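PDB 4U60: structural protein VP1 from Trichodysplasia spinulosa-associated polyomavirus, which builds the outer shell of the viral capsid as pentamers and binds sialylated glycans such as the GM1 oligosaccharide. Local coordinates for residues 27-32 and 69-74; 138-143 and 178-183; 242-247 and 267-272. All coordinates share one frame; numbering follows the deposited sequence.

Contact 1 (27-32 and 69-74)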
loop_
_atom_site.group_PDB
_atom_site.type_symbol
_atom_site.label_atom_id
_atom_site.label_comp_id
_atom_site.label_asym_id
_atom_site.label_seq_id
_atom_site.Cartn_x
_atom_site.Cartn_y
_atom_site.Cartn_z
ATOM N N LEU C 27 3.197 27.742 14.013
ATOM C CA LEU C 27 1.891 28.281 13.656
ATOM C C LEU C 27 0.958 27.168 13.274
ATOM O O LEU C 27 1.379 26.034 13.070
ATOM C CB LEU C 27 1.996 29.260 12.492
ATOM C CG LEU C 27 2.264 28.627 11.128
ATOM C CD1 LEU C 27 1.625 29.396 9.982
ATOM C CD2 LEU C 27 3.772 28.528 10.905
ATOM N N TYR C 28 -0.322 27.497 13.189
ATOM C CA TYR C 28 -1.298 26.605 12.571
ATOM C C TYR C 28 -2.102 27.411 11.567
ATOM O O TYR C 28 -2.192 28.657 11.662
ATOM C CB TYR C 28 -2.218 25.939 13.627
ATOM C CG TYR C 28 -3.065 26.941 14.391
ATOM C CD1 TYR C 28 -4.308 27.349 13.909
ATOM C CD2 TYR C 28 -2.598 27.524 15.553
ATOM C CE1 TYR C 28 -5.067 28.300 14.590
ATOM C CE2 TYR C 28 -3.341 28.480 16.238
ATOM C CZ TYR C 28 -4.579 28.871 15.743
ATOM O OH TYR C 28 -5.305 29.823 16.436
ATOM N N LEU C 29 -2.662 26.707 10.593
ATOM C CA LEU C 29 -3.601 27.290 9.654
ATOM C C LEU C 29 -4.908 26.515 9.696
ATOM O O LEU C 29 -4.923 25.299 9.529
ATOM C CB LEU C 29 -3.035 27.266 8.233
ATOM C CG LEU C 29 -1.810 28.164 8.012
ATOM C CD1 LEU C 29 -1.235 27.897 6.632
ATOM C CD2 LEU C 29 -2.149 29.640 8.185
ATOM N N ASN C 30 -5.999 27.243 9.924
ATOM C CA ASN C 30 -7.311 26.647 9.824
ATOM C C ASN C 30 -7.732 26.464 8.376
ATOM O O ASN C 30 -7.300 27.181 7.470
ATOM C CB ASN C 30 -8.353 27.440 10.613
ATOM C CG ASN C 30 -8.402 27.027 12.071
ATOM O OD1 ASN C 30 -8.557 25.845 12.384
ATOM N ND2 ASN C 30 -8.237 27.976 12.961
ATOM N N THR C 31 -8.591 25.469 8.187
ATOM C CA THR C 31 -9.014 25.047 6.868
ATOM C C THR C 31 -9.942 26.079 6.218
ATOM O O THR C 31 -10.656 26.845 6.927
ATOM C CB THR C 31 -9.700 23.672 6.946
ATOM O OG1 THR C 31 -9.733 23.070 5.657
ATOM C CG2 THR C 31 -11.107 23.769 7.479
ATOM N N ARG C 32 -9.911 26.123 4.883
ATOM C CA ARG C 32 -10.729 27.045 4.097
ATOM C C ARG C 32 -11.560 26.261 3.080
ATOM O O ARG C 32 -11.310 26.255 1.876
ATOM C CB ARG C 32 -9.863 28.111 3.434
ATOM C CG ARG C 32 -9.008 28.904 4.427
ATOM C CD ARG C 32 -9.874 29.730 5.342
ATOM N NE ARG C 32 -9.157 30.476 6.375
ATOM C CZ ARG C 32 -9.363 30.355 7.679
ATOM N NH1 ARG C 32 -10.217 29.462 8.178
ATOM N NH2 ARG C 32 -8.700 31.161 8.518
ATOM N N SER C 69 -5.210 27.599 2.210
ATOM C CA SER C 69 -4.825 28.363 3.372
ATOM C C SER C 69 -3.419 28.900 3.157
ATOM O O SER C 69 -2.572 28.222 2.589
ATOM C CB SER C 69 -4.823 27.474 4.605
ATOM O OG SER C 69 -6.117 26.923 4.827
ATOM N N THR C 70 -3.142 30.097 3.654
ATOM C CA THR C 70 -1.805 30.648 3.547
ATOM C C THR C 70 -1.581 31.773 4.562
ATOM O O THR C 70 -2.515 32.445 5.011
ATOM C CB THR C 70 -1.509 31.151 2.114
ATOM O OG1 THR C 70 -0.096 31.347 1.938
ATOM C CG2 THR C 70 -2.242 32.446 1.806
ATOM N N ALA C 71 -0.318 31.939 4.922
ATOM C CA ALA C 71 0.112 33.040 5.790
ATOM C C ALA C 71 1.533 33.435 5.452
ATOM O O ALA C 71 2.343 32.599 5.005
ATOM C CB ALA C 71 0.051 32.638 7.260
ATOM N N ARG C 72 1.823 34.717 5.642
ATOM C CA ARG C 72 3.173 35.231 5.649
ATOM C C ARG C 72 3.501 35.529 7.095
ATOM O O ARG C 72 2.788 36.308 7.747
ATOM C CB ARG C 72 3.285 36.516 4.838
ATOM C CG ARG C 72 4.664 37.142 4.889
ATOM C CD ARG C 72 4.665 38.529 4.252
ATOM N NE ARG C 72 6.009 39.078 4.210
ATOM C CZ ARG C 72 6.632 39.619 5.245
ATOM N NH1 ARG C 72 6.029 39.716 6.430
ATOM N NH2 ARG C 72 7.871 40.093 5.089
ATOM N N ILE C 73 4.580 34.938 7.591
ATOM C CA ILE C 73 5.019 35.192 8.959
ATOM C C ILE C 73 6.221 36.134 8.939
ATOM O O ILE C 73 7.189 35.907 8.222
ATOM C CB ILE C 73 5.426 33.890 9.689
ATOM C CG1 ILE C 73 4.299 32.852 9.659
ATOM C CG2 ILE C 73 5.873 34.191 11.114
ATOM C CD1 ILE C 73 2.980 33.262 10.240
ATOM N N ASN C 74 6.142 37.184 9.747
ATOM C CA ASN C 74 7.228 38.137 9.897
ATOM C C ASN C 74 8.327 37.562 10.742
ATOM O O ASN C 74 8.081 37.165 11.881
ATOM C CB ASN C 74 6.731 39.392 10.602
ATOM C CG ASN C 74 5.793 40.180 9.743
ATOM O OD1 ASN C 74 6.166 40.596 8.641
ATOM N ND2 ASN C 74 4.573 40.382 10.216
HETATM O O HOH W 1 -5.557 24.973 6.777
HETATM O O HOH W 2 -7.636 25.320 3.195
#

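Contact 2 (138-143 and 178-183)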
loop_
_atom_site.group_PDB
_atom_site.type_symbol
_atom_site.label_atom_id
_atom_site.label_comp_id
_atom_site.label_asym_id
_atom_site.label_seq_id
_atom_site.Cartn_x
_atom_site.Cartn_y
_atom_site.Cartn_z
ATOM N N GLU C 138 9.026 33.156 -0.222
ATOM C CA GLU C 138 8.266 34.109 -1.030
ATOM C C GLU C 138 6.936 33.405 -1.331
ATOM O O GLU C 138 6.810 32.226 -1.055
ATOM C CB GLU C 138 9.035 34.454 -2.296
ATOM C CG GLU C 138 9.350 33.269 -3.183
ATOM C CD GLU C 138 10.313 33.668 -4.262
ATOM O OE1 GLU C 138 9.839 33.988 -5.365
ATOM O OE2 GLU C 138 11.540 33.703 -4.012
ATOM N N PRO C 139 5.944 34.118 -1.863
ATOM C CA PRO C 139 4.662 33.453 -2.110
ATOM C C PRO C 139 4.755 32.259 -3.050
ATOM O O PRO C 139 5.584 32.233 -3.964
ATOM C CB PRO C 139 3.822 34.547 -2.752
ATOM C CG PRO C 139 4.358 35.809 -2.138
ATOM C CD PRO C 139 5.861 35.579 -2.070
ATOM N N LEU C 140 3.931 31.258 -2.767
ATOM C CA LEU C 140 3.838 30.096 -3.632
ATOM C C LEU C 140 3.395 30.574 -5.006
ATOM O O LEU C 140 2.428 31.317 -5.119
ATOM C CB LEU C 140 2.851 29.083 -3.069
ATOM C CG LEU C 140 2.590 27.837 -3.910
ATOM C CD1 LEU C 140 3.812 26.925 -4.023
ATOM C CD2 LEU C 140 1.397 27.056 -3.370
ATOM N N GLU C 141 4.117 30.156 -6.041
ATOM C CA GLU C 141 3.822 30.548 -7.403
ATOM C C GLU C 141 2.862 29.520 -7.991
ATOM O O GLU C 141 3.067 28.327 -7.849
ATOM C CB GLU C 141 5.113 30.701 -8.202
ATOM C CG GLU C 141 5.865 31.950 -7.769
ATOM C CD GLU C 141 7.347 31.953 -8.106
ATOM O OE1 GLU C 141 8.048 30.980 -7.755
ATOM O OE2 GLU C 141 7.816 32.987 -8.664
ATOM N N LEU C 142 1.802 30.022 -8.614
ATOM C CA LEU C 142 0.673 29.197 -9.054
ATOM C C LEU C 142 0.541 29.165 -10.573
ATOM O O LEU C 142 0.855 30.152 -11.265
ATOM C CB LEU C 142 -0.636 29.742 -8.487
ATOM C CG LEU C 142 -0.765 29.801 -6.962
ATOM C CD1 LEU C 142 -2.037 30.543 -6.573
ATOM C CD2 LEU C 142 -0.732 28.406 -6.348
ATOM N N GLN C 143 0.026 28.038 -11.045
ATOM C CA GLN C 143 -0.358 27.802 -12.441
ATOM C C GLN C 143 -1.854 27.547 -12.456
ATOM O O GLN C 143 -2.372 26.790 -11.641
ATOM C CB GLN C 143 0.388 26.595 -13.009
ATOM C CG GLN C 143 -0.103 26.096 -14.365
ATOM C CD GLN C 143 0.141 27.093 -15.475
ATOM O OE1 GLN C 143 1.253 27.612 -15.635
ATOM N NE2 GLN C 143 -0.901 27.400 -16.225
ATOM N N GLN C 178 -0.317 33.034 -11.248
ATOM C CA GLN C 178 -0.650 33.885 -10.100
ATOM C C GLN C 178 0.330 33.551 -8.993
ATOM O O GLN C 178 1.180 32.679 -9.154
ATOM C CB GLN C 178 -2.094 33.669 -9.619
ATOM C CG GLN C 178 -3.068 34.794 -9.958
ATOM C CD GLN C 178 -2.866 36.012 -9.070
ATOM O OE1 GLN C 178 -1.885 36.106 -8.321
ATOM N NE2 GLN C 178 -3.809 36.956 -9.135
ATOM N N LYS C 179 0.197 34.265 -7.886
ATOM C CA LYS C 179 0.934 33.970 -6.662
ATOM C C LYS C 179 -0.062 33.893 -5.529
ATOM O O LYS C 179 -1.009 34.665 -5.482
ATOM C CB LYS C 179 1.946 35.072 -6.356
ATOM C CG LYS C 179 3.057 35.148 -7.386
ATOM C CD LYS C 179 4.148 36.108 -6.994
ATOM C CE LYS C 179 5.254 36.095 -8.031
ATOM N NZ LYS C 179 6.286 37.093 -7.691
ATOM N N LEU C 180 0.165 32.961 -4.619
ATOM C CA LEU C 180 -0.727 32.735 -3.490
ATOM C C LEU C 180 -0.471 33.784 -2.414
ATOM O O LEU C 180 0.367 33.604 -1.523
ATOM C CB LEU C 180 -0.536 31.328 -2.946
ATOM C CG LEU C 180 -1.401 30.876 -1.754
ATOM C CD1 LEU C 180 -2.867 31.219 -1.959
ATOM C CD2 LEU C 180 -1.219 29.390 -1.480
ATOM N N THR C 181 -1.212 34.886 -2.515
ATOM C CA THR C 181 -1.040 36.055 -1.647
ATOM C C THR C 181 -2.230 36.364 -0.741
ATOM O O THR C 181 -2.222 37.383 -0.044
ATOM C CB THR C 181 -0.755 37.282 -2.516
ATOM O OG1 THR C 181 -1.812 37.428 -3.470
ATOM C CG2 THR C 181 0.585 37.130 -3.254
ATOM N N LYS C 182 -3.239 35.496 -0.741
ATOM C CA LYS C 182 -4.435 35.723 0.053
ATOM C C LYS C 182 -4.984 34.395 0.548
ATOM O O LYS C 182 -5.172 33.479 -0.233
ATOM C CB LYS C 182 -5.496 36.438 -0.773
ATOM C CG LYS C 182 -6.654 36.951 0.068
ATOM C CD LYS C 182 -7.635 37.803 -0.723
ATOM N N ASP C 183 -5.217 34.327 1.851
ATOM C CA ASP C 183 -5.824 33.185 2.491
ATOM C C ASP C 183 -7.289 33.057 2.113
ATOM O O ASP C 183 -7.994 34.054 2.047
ATOM C CB ASP C 183 -5.728 33.343 4.005
ATOM C CG ASP C 183 -6.339 32.182 4.744
ATOM O OD1 ASP C 183 -5.750 31.086 4.674
ATOM O OD2 ASP C 183 -7.379 32.389 5.427
HETATM O O HOH W 3 2.130 31.586 -0.553
#

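Contact 3 (242-247 and 267-272)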
loop_
_atom_site.group_PDB
_atom_site.type_symbol
_atom_site.label_atom_id
_atom_site.label_comp_id
_atom_site.label_asym_id
_atom_site.label_seq_id
_atom_site.Cartn_x
_atom_site.Cartn_y
_atom_site.Cartn_z
ATOM N N LEU C 242 8.345 34.582 5.900
ATOM C CA LEU C 242 8.248 33.128 5.705
ATOM C C LEU C 242 6.841 32.840 5.239
ATOM O O LEU C 242 5.871 33.266 5.864
ATOM C CB LEU C 242 8.508 32.426 7.031
ATOM C CG LEU C 242 8.313 30.915 7.093
ATOM C CD1 LEU C 242 9.289 30.223 6.157
ATOM C CD2 LEU C 242 8.488 30.451 8.531
ATOM N N TYR C 243 6.724 32.055 4.177
ATOM C CA TYR C 243 5.430 31.788 3.572
ATOM C C TYR C 243 5.062 30.325 3.743
ATOM O O TYR C 243 5.833 29.444 3.353
ATOM C CB TYR C 243 5.485 32.201 2.097
ATOM C CG TYR C 243 5.827 33.675 1.913
ATOM C CD1 TYR C 243 7.112 34.151 2.132
ATOM C CD2 TYR C 243 4.853 34.577 1.540
ATOM C CE1 TYR C 243 7.413 35.486 1.969
ATOM C CE2 TYR C 243 5.137 35.912 1.374
ATOM C CZ TYR C 243 6.421 36.357 1.581
ATOM O OH TYR C 243 6.677 37.682 1.401
ATOM N N VAL C 244 3.882 30.101 4.315
ATOM C CA VAL C 244 3.389 28.762 4.613
ATOM C C VAL C 244 2.010 28.627 4.004
ATOM O O VAL C 244 1.164 29.513 4.175
ATOM C CB VAL C 244 3.324 28.536 6.136
ATOM C CG1 VAL C 244 2.852 27.136 6.447
ATOM C CG2 VAL C 244 4.690 28.808 6.761
ATOM N N SER C 245 1.779 27.503 3.317
ATOM C CA SER C 245 0.518 27.304 2.618
ATOM C C SER C 245 0.090 25.863 2.735
ATOM O O SER C 245 0.946 24.986 2.837
ATOM C CB SER C 245 0.660 27.659 1.133
ATOM O OG SER C 245 1.239 28.958 0.959
ATOM N N CYS C 246 -1.208 25.610 2.654
ATOM C CA CYS C 246 -1.678 24.227 2.747
ATOM C C CYS C 246 -3.126 24.058 2.346
ATOM O O CYS C 246 -3.848 25.042 2.151
ATOM C CB CYS C 246 -1.456 23.668 4.158
ATOM S SG CYS C 246 -2.380 24.501 5.468
ATOM N N CYS C 247 -3.531 22.792 2.204
ATOM C CA CYS C 247 -4.929 22.438 2.066
ATOM C C CYS C 247 -5.050 20.991 2.512
ATOM O O CYS C 247 -4.254 20.154 2.106
ATOM C CB CYS C 247 -5.419 22.611 0.635
ATOM S SG CYS C 247 -7.197 22.344 0.440
ATOM N N ARG C 267 -3.814 22.421 9.928
ATOM C CA ARG C 267 -2.465 21.898 9.887
ATOM C C ARG C 267 -1.573 22.761 10.770
ATOM O O ARG C 267 -1.664 24.002 10.764
ATOM C CB ARG C 267 -1.943 21.904 8.455
ATOM C CG ARG C 267 -0.533 21.359 8.310
ATOM C CD ARG C 267 -0.167 21.235 6.835
ATOM N NE ARG C 267 -0.758 20.061 6.179
ATOM C CZ ARG C 267 -0.183 18.860 6.091
ATOM N NH1 ARG C 267 1.005 18.621 6.653
ATOM N NH2 ARG C 267 -0.786 17.876 5.442
ATOM N N TYR C 268 -0.704 22.076 11.501
ATOM C CA TYR C 268 0.290 22.681 12.368
ATOM C C TYR C 268 1.662 22.631 11.721
ATOM O O TYR C 268 1.970 21.690 10.995
ATOM C CB TYR C 268 0.316 21.886 13.669
ATOM C CG TYR C 268 1.507 22.183 14.544
ATOM C CD1 TYR C 268 1.478 23.238 15.448
ATOM C CD2 TYR C 268 2.658 21.408 14.470
ATOM C CE1 TYR C 268 2.578 23.525 16.268
ATOM C CE2 TYR C 268 3.753 21.676 15.281
ATOM C CZ TYR C 268 3.703 22.726 16.184
ATOM O OH TYR C 268 4.782 22.990 17.000
ATOM N N PHE C 269 2.487 23.636 12.000
ATOM C CA PHE C 269 3.846 23.714 11.492
ATOM C C PHE C 269 4.809 24.176 12.570
ATOM O O PHE C 269 4.511 25.110 13.306
ATOM C CB PHE C 269 3.966 24.740 10.353
ATOM C CG PHE C 269 3.026 24.533 9.201
ATOM C CD1 PHE C 269 1.733 25.039 9.254
ATOM C CD2 PHE C 269 3.456 23.912 8.026
ATOM C CE1 PHE C 269 0.874 24.918 8.177
ATOM C CE2 PHE C 269 2.574 23.771 6.954
ATOM C CZ PHE C 269 1.292 24.276 7.057
ATOM N N ASN C 270 5.974 23.545 12.609
ATOM C CA ASN C 270 7.099 24.015 13.410
ATOM C C ASN C 270 8.308 24.039 12.493
ATOM O O ASN C 270 8.803 22.995 12.075
ATOM C CB ASN C 270 7.341 23.111 14.627
ATOM C CG ASN C 270 8.419 23.654 15.561
ATOM O OD1 ASN C 270 8.124 24.162 16.644
ATOM N ND2 ASN C 270 9.670 23.550 15.143
ATOM N N ILE C 271 8.759 25.241 12.170
ATOM C CA ILE C 271 9.797 25.445 11.176
ATOM C C ILE C 271 11.068 25.966 11.839
ATOM O O ILE C 271 11.037 26.934 12.599
ATOM C CB ILE C 271 9.313 26.432 10.090
ATOM C CG1 ILE C 271 8.071 25.861 9.401
ATOM C CG2 ILE C 271 10.427 26.722 9.105
ATOM C CD1 ILE C 271 7.225 26.876 8.685
ATOM N N LEU C 272 12.175 25.296 11.557
ATOM C CA LEU C 272 13.487 25.687 12.051
ATOM C C LEU C 272 14.173 26.519 10.995
ATOM O O LEU C 272 14.220 26.106 9.843
ATOM C CB LEU C 272 14.309 24.435 12.344
ATOM C CG LEU C 272 15.722 24.672 12.853
ATOM C CD1 LEU C 272 15.674 25.191 14.275
ATOM C CD2 LEU C 272 16.542 23.390 12.767
#

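Contact 1 (27-32 and 69-74)
L27 and L29 face I73, A71 and S69 across two strands that run roughly antiparallel, 148° apart, with their axes 8.0 Å from each other at the closest point. Side chains and two waters fill the space between the backbones. The apolar half has two pairs. L27 CD1 meets I73 CD1 at 4.1 Å, the two side chains crossing at a slant. L27 gets there with CG between the backbone N and the carbonyl carbon (chi1 73°). L29 fits over the smaller residues of the other strand. Its CD2 touches A71 CB at 3.8 Å, and its CB lies alongside S69 CB.

The polar half is centred on S69, which is buried. Two waters each donate a hydrogen bond to S69 OG. One, at 2.8 Å from S69 OG, also makes a weak bond to L29 O. The other, at 2.7 Å from S69 OG, accepts from R32 N. R32 CG also packs on S69 OG at 3.5 Å. The R32 chain bends at chi2 (-66°), and its NH1 bonds back to T31 O at 2.9 Å, with that oxygen tilted out of the guanidinium plane. R32 NE forms a salt bridge with D183. The oxygen OD1 of N30 accepts from the backbone of L172 of a second subunit, so this end of the contact borders a subunit interface.

Strand 12-29 bonds to strand 260-279, and strand 69-74 to strand 241-254. In jelly-roll lettering strand 12-29 is B and strand 69-74 is C. Their facing side chains help fill the interior between the BIDG and CHEF sheets of the viral jelly-roll sandwich.

Contact 2 (138-143 and 178-183)
L142 reaches over the backbone of the 178-183 segment and can be followed atom by atom. L142 CB starts beside the peptide of Q178, 3.5 Å from Q178 O. L142 CG, anti to its own carbonyl carbon (chi1 -60°), passes on toward L180 N. At the tip, L142 CD1 lies 3.8 Å from L180 N and also touches L180 CB. F186 and W191, outside the two segments, also touch this buried leucine.

The backbones are joined by hydrogen bonds. L142 and Q178 form an antiparallel hydrogen-bonded pair: L142 N donates to Q178 O at 2.8 Å, and Q178 N donates back to L142 O at 3.1 Å. E141 and K179 are the adjacent non-hydrogen-bonded pair. Their side chains run side by side in the same direction, but E141 OE2 stays 4.5 Å from K179 NZ, beyond a salt bridge. The other oxygen, E141 OE1, accepts from the backbone N of N198. Next along, L180 N gives L140 O a nearly straight bond of 2.8 Å (172° at the hydrogen). A water then takes over, accepting from L140 N and donating to L180 O. L140 CD2 and L180 CD2 meet at 4.0 Å. P139 lays its CB against K179 CB and its CG against T181 CG2. L180 also touches S245 of strand 241-254.

This is an antiparallel pairing within a small three-stranded sheet, 177-179, 141-144 and 191-193. It lies in the long connection between jelly-roll strands E (129-136) and F (201-208), beside the CHEF sheet.

Contact 3 (242-247 and 267-272)
V244 and F269 slide past each other in opposite directions, with a methyl of the valine directly over the ring. V244 CG1 lies 3.3 Å from the centroid of the F269 ring and only 11° off the ring normal. This is a close CH-pi contact, with all six ring carbons within reach of one methyl. V244 CG1 is anti to the backbone N (chi1 -178°), and CG2, anti to the carbonyl carbon, faces I271.

C246 meets the same ring in a different way. Its sulfur sits at the edge, near the ring plane, with C246 SG 4.0 Å from F269 CZ. The ring thus has a valine methyl over one face and a cysteine sulfur at its rim. L27 and F133 are among the other residues that touch F269.

The two strands belong to one hairpin, 241-254 and 260-279. In jelly-roll lettering they are H and I. Here these segments run 152° apart, with axes 8.9 Å from each other at the closest point, and no hydrogen bond links 242-247 to 267-272. Strand 241-254 lies in the CHEF sheet and strand 260-279 in the BIDG sheet, so the seven touching residues, all buried, meet inside the sandwich.

Toward the other end, contacts are tip to tip. I271 CD1 reaches V244 CG2 at 3.7 Å and L242 CD2 at 3.8 Å. One methyl thus touches two residues of the facing strand.

R267 flanks the cysteine with its aliphatic part: R267 CD packs on C246 CB at 3.8 Å. The R267 chain then bends at chi3, and its NH2 forms a salt bridge with D248, while NH1 donates to T97.

From the N terminus the three contacts come in series; none nests in or crosses another. Contact 1 closes a loop of 36 residues between the first two strands, which includes glycan-binding residues at 50-53 and 57-61. The chain then passes through strands 86-99 and 129-136. Contact 2 closes a 34-residue excursion, 144-177. Contact 3 closes the final hairpin, with 19 residues between its segments. Contacts 1 and 3 share both sheets of the sandwich: L27 O bonds to F269 N, and I73 N to L242 O. Contact 2 lies to one side, joined to contact 1 where D183 meets T70 N, and packed against contact 3.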